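Local coordinates for COG1633: Uncharacterized conserved protein (Magnetospirillum magnetotacticum, PDB 2OH3), which is of unknown function but binds a zinc ion inside a rubrerythrin-like four-helix bundle of the ferritin clan, at residues R23-L27 with Y100-E105. Numbering follows the deposited sequence.
Sequences RYVEL and YARDNE. With ZN (zinc ion), chain B.
A tyrosine on one helix holds a zinc ligand on another. Tyr24 OH donates a hydrogen bond of 2.6 Å to Glu105 OE2, and Glu105 OE1 binds the zinc ion at 2.0 Å. One carboxylate thus serves the metal with one oxygen and the second-shell phenol with the other. Tyr24 has chi1 m and Glu105 is m, m. Both CA-to-CB bonds point sideways, so the long side chains swing in to meet.

Both segments are regular helix, 23-27 on helix 6-33 and 100-105 on helix 94-118. They run antiparallel at 170°, with axes 11.7 Å apart. Tyr24 and Ala101 mark the register, their CA atoms 7.8 Å apart. The small Ala101 leaves room for larger neighbours: its CB lies 3.7 Å from Tyr24 CE1 and 4.1 Å from Leu27 CD1. Leu27 (m, t) also sets CD2 4.1 Å from Tyr100 CD2, at the edge of that ring. Tyr100 is t at chi1, and its hydroxyl bonds to the backbone of Lys77. The rings of Tyr24 and Tyr100 each meet Trp76 edge-to-face.

Within the segments, Arg23 NE forms a salt bridge with Glu26 OE1 at 3.0 Å, one helical turn on. Asn104 ND2 donates to Tyr100 O at 2.8 Å. Ser71 of the second subunit hydrogen-bonds to Glu26.

Glu135 and His138 of helix 122-148 also bind the zinc. Carboxylate and histidine ligands inside a ferritin-like four-helix bundle are characteristic of the metal site of ferritin-like proteins, including rubrerythrins.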
# COMPACT_ATOMS: atom_id res chain seq x y z
N ARG A 23 -9.49 3.17 0.13
CA ARG A 23 -9.53 2.02 1.04
C ARG A 23 -10.94 1.77 1.58
O ARG A 23 -11.36 0.62 1.75
CB ARG A 23 -8.62 2.23 2.23
CG ARG A 23 -7.10 2.32 1.93
CD ARG A 23 -6.46 1.01 1.58
NE ARG A 23 -6.89 0.50 0.29
CZ ARG A 23 -6.67 1.06 -0.89
NH1 ARG A 23 -5.98 2.17 -1.05
NH2 ARG A 23 -7.14 0.46 -1.97
N TYR A 24 -11.62 2.85 1.93
CA TYR A 24 -13.04 2.79 2.31
C TYR A 24 -14.01 2.35 1.22
O TYR A 24 -14.93 1.63 1.53
CB TYR A 24 -13.48 4.11 2.91
CG TYR A 24 -13.08 4.28 4.36
CD1 TYR A 24 -13.56 3.40 5.32
CD2 TYR A 24 -12.29 5.33 4.77
CE1 TYR A 24 -13.21 3.53 6.65
CE2 TYR A 24 -11.99 5.52 6.11
CZ TYR A 24 -12.43 4.58 7.04
OH TYR A 24 -12.16 4.69 8.37
N VAL A 25 -13.84 2.79 -0.04
CA VAL A 25 -14.67 2.28 -1.11
C VAL A 25 -14.52 0.79 -1.21
O VAL A 25 -15.49 0.05 -1.32
CB VAL A 25 -14.34 2.93 -2.45
CG1 VAL A 25 -14.98 2.18 -3.60
CG2 VAL A 25 -14.82 4.39 -2.46
N GLU A 26 -13.28 0.34 -1.13
CA GLU A 26 -12.91 -1.07 -1.18
C GLU A 26 -13.57 -1.87 -0.05
O GLU A 26 -14.19 -2.90 -0.30
CB GLU A 26 -11.37 -1.12 -1.16
CG GLU A 26 -10.74 -2.41 -1.24
CD GLU A 26 -9.22 -2.24 -1.46
OE1 GLU A 26 -8.51 -1.95 -0.47
OE2 GLU A 26 -8.74 -2.37 -2.62
N LEU A 27 -13.49 -1.36 1.17
CA LEU A 27 -14.16 -2.00 2.29
C LEU A 27 -15.69 -1.97 2.16
O LEU A 27 -16.35 -2.96 2.49
CB LEU A 27 -13.72 -1.38 3.64
CG LEU A 27 -12.26 -1.52 4.11
CD1 LEU A 27 -12.08 -0.64 5.33
CD2 LEU A 27 -11.88 -2.95 4.42
N TYR A 100 -9.56 -2.83 11.14
CA TYR A 100 -8.54 -2.43 10.17
C TYR A 100 -8.70 -0.94 9.87
O TYR A 100 -7.72 -0.13 9.84
CB TYR A 100 -8.74 -3.27 8.87
CG TYR A 100 -7.83 -2.86 7.71
CD1 TYR A 100 -6.46 -2.84 7.87
CD2 TYR A 100 -8.36 -2.50 6.48
CE1 TYR A 100 -5.62 -2.45 6.84
CE2 TYR A 100 -7.52 -2.12 5.44
CZ TYR A 100 -6.15 -2.11 5.64
OH TYR A 100 -5.29 -1.76 4.63
N ALA A 101 -9.93 -0.55 9.65
CA ALA A 101 -10.20 0.87 9.34
C ALA A 101 -9.82 1.74 10.52
O ALA A 101 -9.13 2.74 10.39
CB ALA A 101 -11.69 1.08 9.00
N ARG A 102 -10.23 1.32 11.71
CA ARG A 102 -9.85 2.03 12.91
C ARG A 102 -8.34 2.21 13.13
O ARG A 102 -7.91 3.29 13.53
CB ARG A 102 -10.44 1.32 14.11
CG ARG A 102 -10.21 2.07 15.40
CD ARG A 102 -10.67 1.19 16.54
NE ARG A 102 -10.25 1.77 17.80
CZ ARG A 102 -9.28 1.29 18.57
NH1 ARG A 102 -8.59 0.20 18.21
NH2 ARG A 102 -8.98 1.92 19.71
N ASP A 103 -7.56 1.13 12.98
CA ASP A 103 -6.10 1.20 13.01
C ASP A 103 -5.50 2.32 12.17
O ASP A 103 -4.64 3.08 12.61
CB ASP A 103 -5.50 -0.11 12.52
CG ASP A 103 -5.48 -1.16 13.58
OD1 ASP A 103 -5.85 -0.85 14.75
OD2 ASP A 103 -5.17 -2.32 13.22
N ASN A 104 -5.99 2.43 10.96
CA ASN A 104 -5.50 3.43 10.05
C ASN A 104 -6.04 4.84 10.27
O ASN A 104 -5.35 5.80 10.00
CB ASN A 104 -5.68 2.90 8.64
CG ASN A 104 -4.80 1.74 8.40
OD1 ASN A 104 -3.60 1.92 8.28
ND2 ASN A 104 -5.36 0.51 8.39
N GLU A 105 -7.26 4.97 10.79
CA GLU A 105 -7.77 6.24 11.26
C GLU A 105 -6.86 6.78 12.34
O GLU A 105 -6.56 7.96 12.34
CB GLU A 105 -9.17 6.08 11.88
CG GLU A 105 -10.29 5.87 10.90
CD GLU A 105 -10.66 7.13 10.18
OE1 GLU A 105 -10.37 8.21 10.72
OE2 GLU A 105 -11.26 7.06 9.09
ZN ZN B . -10.98 9.75 9.62